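Local coordinates for protein single-stranded-DNA-specific exonuclease RecJ (Thermus thermophilus, PDB 2ZXR) that degrades single-stranded DNA exonucleolytically in the 5' to 3' direction, using divalent metal ions, preferably magnesium, as cofactor, at residues S383-L388 against A409-V414; G365-S371 against E396-M402. One frame throughout, in Å; residues are numbered along the deposited sequence.

Both contacts lie within the DHHA1 domain, and their segments alternate along the chain, so the two loops they close cross rather than nest. Strand 366-370 comes first; helix 377-383 and the turn 383-388 follow; strand 397-401 then returns to pair with the first strand, closing interaction 2 across 24 intervening residues. The chain next enters helix 407-419, which packs back on the turn and closes interaction 1 across 20 residues. The contact centres lie about 12 Å apart. They meet directly where F410 CZ touches F400 CZ at 3.5 Å and M402 SD lies 3.6 Å from L388 CD2, joining the helical layer to one face of the sheet.

Interaction 1 (S383-L388 against A409-V414); sequences SAEDLL and AFKARV
The guanidinium of R413 reaches from helix 407-419 into the turn after helix 377-383. R413 NH1 donates to the backbone oxygen S383 O at 2.9 Å and forms a salt bridge with D386 OD1 at 3.0 Å; R413 NH2 adds a weak bond of 3.4 Å to the same D386 OD1. Both acceptors lie near the guanidinium plane, while L387 CD2 sits over one face, 3.9 Å from R413 NH2. The arginine is folded, chi1 t with chi2 and chi3 both p, so its tip runs alongside the turn; the end of D386, chi1 p, swings nearer the helix. Segment 409-414 is regular helix. In 383-388, A384 (phi/psi -119/23) leads into a 3-10 turn at 385-387, with L387 N to A384 O and L388 N to E385 O both 3.1 Å. Here the connection between helix 377-383 and strand 390-393 packs against helix 407-419, on the face of the DHHA1 domain's mixed sheet where F410 and V414 reach V333. The closest CA pair is A384 and R413, 6.1 Å apart. A384 CB touches R413 CG at 3.3 Å and F410 CD1 at 4.1 Å. L387 CD2 lies 3.7 Å from F410 CA and 4.2 Å from A409 CB, and L388 CD2 is 4.0 Å from F410 CD1. With chi1 t, F410 descends toward the sheet, where its ring meets F400 and its side chain M402.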
loop_
_atom_site.group_PDB
_atom_site.type_symbol
_atom_site.label_atom_id
_atom_site.label_comp_id
_atom_site.label_asym_id
_atom_site.label_seq_id
_atom_site.Cartn_x
_atom_site.Cartn_y
_atom_site.Cartn_z
ATOM N N SER A 383 -7.167 -28.703 -4.045
ATOM C CA SER A 383 -6.799 -29.631 -5.109
ATOM C C SER A 383 -6.057 -30.848 -4.575
ATOM O O SER A 383 -6.027 -31.883 -5.224
ATOM C CB SER A 383 -5.937 -28.934 -6.182
ATOM O OG SER A 383 -4.572 -28.798 -5.795
ATOM N N ALA A 384 -5.455 -30.732 -3.396
ATOM C CA ALA A 384 -4.721 -31.855 -2.802
ATOM C C ALA A 384 -5.325 -32.270 -1.450
ATOM O O ALA A 384 -4.644 -32.899 -0.638
ATOM C CB ALA A 384 -3.268 -31.445 -2.602
ATOM N N GLU A 385 -6.602 -31.951 -1.227
ATOM C CA GLU A 385 -7.236 -32.209 0.065
ATOM C C GLU A 385 -7.305 -33.630 0.621
ATOM O O GLU A 385 -7.306 -33.818 1.846
ATOM C CB GLU A 385 -8.636 -31.594 0.096
ATOM C CG GLU A 385 -9.673 -32.327 -0.732
ATOM C CD GLU A 385 -10.997 -31.579 -0.762
ATOM O OE1 GLU A 385 -11.545 -31.273 0.325
ATOM O OE2 GLU A 385 -11.485 -31.293 -1.875
ATOM N N ASP A 386 -7.366 -34.629 -0.244
ATOM C CA ASP A 386 -7.430 -36.005 0.242
ATOM C C ASP A 386 -6.184 -36.337 1.084
ATOM O O ASP A 386 -6.223 -37.211 1.956
ATOM C CB ASP A 386 -7.512 -36.979 -0.940
ATOM C CG ASP A 386 -6.320 -36.855 -1.880
ATOM O OD1 ASP A 386 -6.150 -35.794 -2.523
ATOM O OD2 ASP A 386 -5.531 -37.822 -1.978
ATOM N N LEU A 387 -5.097 -35.619 0.812
ATOM C CA LEU A 387 -3.802 -35.822 1.474
ATOM C C LEU A 387 -3.641 -35.130 2.818
ATOM O O LEU A 387 -2.681 -35.375 3.534
ATOM C CB LEU A 387 -2.698 -35.305 0.552
ATOM C CG LEU A 387 -1.917 -36.136 -0.458
ATOM C CD1 LEU A 387 -2.690 -37.348 -0.920
ATOM C CD2 LEU A 387 -1.528 -35.221 -1.605
ATOM N N LEU A 388 -4.578 -34.265 3.166
ATOM C CA LEU A 388 -4.463 -33.478 4.390
ATOM C C LEU A 388 -5.332 -33.901 5.555
ATOM O O LEU A 388 -6.419 -34.441 5.367
ATOM C CB LEU A 388 -4.756 -32.015 4.049
ATOM C CG LEU A 388 -4.041 -31.513 2.795
ATOM C CD1 LEU A 388 -4.507 -30.092 2.462
ATOM C CD2 LEU A 388 -2.535 -31.563 3.018
ATOM N N ALA A 409 4.010 -36.407 -2.483
ATOM C CA ALA A 409 2.754 -36.481 -3.214
ATOM C C ALA A 409 2.057 -35.123 -3.196
ATOM O O ALA A 409 1.463 -34.684 -4.194
ATOM C CB ALA A 409 1.851 -37.546 -2.591
ATOM N N PHE A 410 2.128 -34.469 -2.041
ATOM C CA PHE A 410 1.526 -33.154 -1.850
ATOM C C PHE A 410 2.200 -32.170 -2.796
ATOM O O PHE A 410 1.534 -31.369 -3.450
ATOM C CB PHE A 410 1.736 -32.690 -0.409
ATOM C CG PHE A 410 1.282 -31.274 -0.154
ATOM C CD1 PHE A 410 -0.077 -30.960 -0.076
ATOM C CD2 PHE A 410 2.219 -30.253 -0.004
ATOM C CE1 PHE A 410 -0.490 -29.640 0.150
ATOM C CE2 PHE A 410 1.818 -28.937 0.222
ATOM C CZ PHE A 410 0.473 -28.627 0.299
ATOM N N LYS A 411 3.523 -32.243 -2.864
ATOM C CA LYS A 411 4.290 -31.355 -3.724
ATOM C C LYS A 411 3.929 -31.449 -5.206
ATOM O O LYS A 411 3.683 -30.425 -5.844
ATOM C CB LYS A 411 5.790 -31.623 -3.551
ATOM C CG LYS A 411 6.724 -30.813 -4.446
ATOM C CD LYS A 411 8.164 -31.098 -4.036
ATOM C CE LYS A 411 9.155 -30.088 -4.574
ATOM N NZ LYS A 411 9.633 -30.351 -5.969
ATOM N N ALA A 412 3.893 -32.665 -5.757
ATOM C CA ALA A 412 3.580 -32.817 -7.181
ATOM C C ALA A 412 2.205 -32.251 -7.469
ATOM O O ALA A 412 1.983 -31.580 -8.481
ATOM C CB ALA A 412 3.641 -34.294 -7.596
ATOM N N ARG A 413 1.282 -32.538 -6.564
ATOM C CA ARG A 413 -0.080 -32.076 -6.680
ATOM C C ARG A 413 -0.179 -30.542 -6.724
ATOM O O ARG A 413 -0.774 -29.968 -7.655
ATOM C CB ARG A 413 -0.882 -32.593 -5.492
ATOM C CG ARG A 413 -2.361 -32.427 -5.647
ATOM C CD ARG A 413 -2.863 -33.480 -6.620
ATOM N NE ARG A 413 -2.818 -34.798 -6.008
ATOM C CZ ARG A 413 -3.744 -35.259 -5.172
ATOM N NH1 ARG A 413 -4.793 -34.514 -4.856
ATOM N NH2 ARG A 413 -3.609 -36.464 -4.633
ATOM N N VAL A 414 0.393 -29.859 -5.735
ATOM C CA VAL A 414 0.271 -28.408 -5.764
ATOM C C VAL A 414 1.048 -27.806 -6.914
ATOM O O VAL A 414 0.621 -26.807 -7.483
ATOM C CB VAL A 414 0.654 -27.738 -4.407
ATOM C CG1 VAL A 414 -0.234 -28.300 -3.302
ATOM C CG2 VAL A 414 2.089 -27.906 -4.100
#

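Interaction 2 (G365-S371 against E396-M402); sequences GKGTVRS and EAAGFAM
Segments 365-371 and 396-402 form an antiparallel ladder, their strand axes 4.5 Å apart at closest approach and at 162°. G367 pairs with F400 and V369 with A398 as hydrogen-bonded pairs; K366-A401, T368-G399 and R370-A397 are non-hydrogen-bonded. The ladder bonds are G367 N to F400 O (2.7 Å), F400 N to G367 O (2.9 Å), V369 N to A398 O (2.9 Å) and A398 N to V369 O (3.0 Å). M402 N to G365 O (2.9 Å) and S371 N to E396 O (3.0 Å) extend it. G365 has phi 76°, which favours glycine, and its N bonds to E404.

In a CH-pi contact F400, chi1 p, lays its ring over G367, whose CA is 3.5 Å from the centroid and nearly on the ring normal, leaving no room for a beta carbon. V369 CG2 approaches the ring edge, 3.7 Å from F400 CE2, and V369 CB meets A398 CB at 4.0 Å. On the opposite face, the R370 guanidinium lies over A397, with R370 NH1 3.9 Å from A397 CB and 2.8 Å from its acceptor V369 O.

The R370 side chain lies about 10 Å from that of manganese ligand D82, so this end approaches the metal site without contact. These are central strands of the DHHA1 mixed sheet, between 359-363 and 390-393, with helix 377-383 on the V369/F400 face and helix 341-355 on the T368/R370 face.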
loop_
_atom_site.group_PDB
_atom_site.type_symbol
_atom_site.label_atom_id
_atom_site.label_comp_id
_atom_site.label_asym_id
_atom_site.label_seq_id
_atom_site.Cartn_x
_atom_site.Cartn_y
_atom_site.Cartn_z
ATOM N N GLY A 365 4.787 -31.405 10.561
ATOM C CA GLY A 365 3.436 -31.775 10.187
ATOM C C GLY A 365 2.434 -30.647 10.075
ATOM O O GLY A 365 1.246 -30.881 9.819
ATOM N N LYS A 366 2.884 -29.423 10.304
ATOM C CA LYS A 366 1.981 -28.288 10.163
ATOM C C LYS A 366 2.356 -27.631 8.859
ATOM O O LYS A 366 3.520 -27.629 8.471
ATOM C CB LYS A 366 2.130 -27.319 11.335
ATOM C CG LYS A 366 1.793 -27.967 12.685
ATOM C CD LYS A 366 0.451 -28.699 12.607
ATOM C CE LYS A 366 -0.035 -29.183 13.983
ATOM N NZ LYS A 366 -0.474 -28.041 14.863
ATOM N N GLY A 367 1.374 -27.092 8.157
ATOM C CA GLY A 367 1.687 -26.467 6.888
ATOM C C GLY A 367 1.183 -25.044 6.756
ATOM O O GLY A 367 0.128 -24.687 7.284
ATOM N N THR A 368 1.936 -24.230 6.027
ATOM C CA THR A 368 1.538 -22.859 5.820
ATOM C C THR A 368 1.655 -22.554 4.353
ATOM O O THR A 368 2.526 -23.095 3.681
ATOM C CB THR A 368 2.448 -21.879 6.581
ATOM O OG1 THR A 368 1.900 -20.563 6.465
ATOM C CG2 THR A 368 3.861 -21.849 5.960
ATOM N N VAL A 369 0.785 -21.682 3.861
ATOM C CA VAL A 369 0.800 -21.277 2.462
ATOM C C VAL A 369 0.680 -19.755 2.342
ATOM O O VAL A 369 -0.094 -19.140 3.069
ATOM C CB VAL A 369 -0.421 -21.832 1.673
ATOM C CG1 VAL A 369 -0.277 -21.449 0.204
ATOM C CG2 VAL A 369 -0.540 -23.365 1.821
ATOM N N ARG A 370 1.461 -19.164 1.441
ATOM C CA ARG A 370 1.367 -17.752 1.119
ATOM C C ARG A 370 1.304 -17.808 -0.387
ATOM O O ARG A 370 2.102 -18.501 -1.022
ATOM C CB ARG A 370 2.602 -16.938 1.572
ATOM C CG ARG A 370 2.699 -16.748 3.103
ATOM C CD ARG A 370 1.495 -15.974 3.679
ATOM N NE ARG A 370 1.522 -15.896 5.147
ATOM C CZ ARG A 370 1.124 -16.869 5.973
ATOM N NH1 ARG A 370 0.641 -18.028 5.505
ATOM N NH2 ARG A 370 1.231 -16.696 7.286
ATOM N N SER A 371 0.347 -17.106 -0.967
ATOM C CA SER A 371 0.215 -17.107 -2.404
ATOM C C SER A 371 -0.089 -15.705 -2.915
ATOM O O SER A 371 -0.229 -14.753 -2.133
ATOM C CB SER A 371 -0.908 -18.063 -2.829
ATOM O OG SER A 371 -0.893 -18.276 -4.240
ATOM N N GLU A 396 -4.817 -15.588 -0.285
ATOM C CA GLU A 396 -3.423 -15.199 -0.118
ATOM C C GLU A 396 -2.667 -15.923 0.989
ATOM O O GLU A 396 -1.437 -15.861 1.060
ATOM C CB GLU A 396 -3.339 -13.678 0.100
ATOM C CG GLU A 396 -4.140 -12.874 -0.944
ATOM C CD GLU A 396 -3.835 -11.372 -0.934
ATOM O OE1 GLU A 396 -4.460 -10.617 -1.734
ATOM O OE2 GLU A 396 -2.967 -10.938 -0.137
ATOM N N ALA A 397 -3.400 -16.612 1.851
ATOM C CA ALA A 397 -2.766 -17.311 2.958
ATOM C C ALA A 397 -3.639 -18.459 3.379
ATOM O O ALA A 397 -4.866 -18.336 3.379
ATOM C CB ALA A 397 -2.574 -16.364 4.131
ATOM N N ALA A 398 -3.022 -19.577 3.756
ATOM C CA ALA A 398 -3.801 -20.742 4.177
ATOM C C ALA A 398 -2.970 -21.590 5.111
ATOM O O ALA A 398 -1.764 -21.426 5.179
ATOM C CB ALA A 398 -4.249 -21.565 2.946
ATOM N N GLY A 399 -3.610 -22.482 5.841
ATOM C CA GLY A 399 -2.876 -23.322 6.766
ATOM C C GLY A 399 -3.401 -24.745 6.679
ATOM O O GLY A 399 -4.532 -24.966 6.229
ATOM N N PHE A 400 -2.590 -25.710 7.098
ATOM C CA PHE A 400 -3.022 -27.096 7.068
ATOM C C PHE A 400 -2.186 -27.949 7.986
ATOM O O PHE A 400 -1.260 -27.461 8.619
ATOM C CB PHE A 400 -2.992 -27.649 5.624
ATOM C CG PHE A 400 -1.624 -27.631 4.952
ATOM C CD1 PHE A 400 -0.842 -28.793 4.889
ATOM C CD2 PHE A 400 -1.134 -26.472 4.353
ATOM C CE1 PHE A 400 0.419 -28.795 4.224
ATOM C CE2 PHE A 400 0.109 -26.463 3.702
ATOM C CZ PHE A 400 0.889 -27.633 3.637
ATOM N N ALA A 401 -2.560 -29.219 8.103
ATOM C CA ALA A 401 -1.813 -30.170 8.890
ATOM C C ALA A 401 -1.745 -31.359 7.933
ATOM O O ALA A 401 -2.647 -31.546 7.096
ATOM C CB ALA A 401 -2.555 -30.529 10.184
ATOM N N MET A 402 -0.698 -32.167 8.058
ATOM C CA MET A 402 -0.510 -33.289 7.157
ATOM C C MET A 402 0.647 -34.180 7.600
ATOM O O MET A 402 1.635 -33.712 8.177
ATOM C CB MET A 402 -0.215 -32.755 5.753
ATOM C CG MET A 402 0.291 -33.781 4.755
ATOM S SD MET A 402 0.773 -33.049 3.149
ATOM C CE MET A 402 2.496 -32.689 3.440
#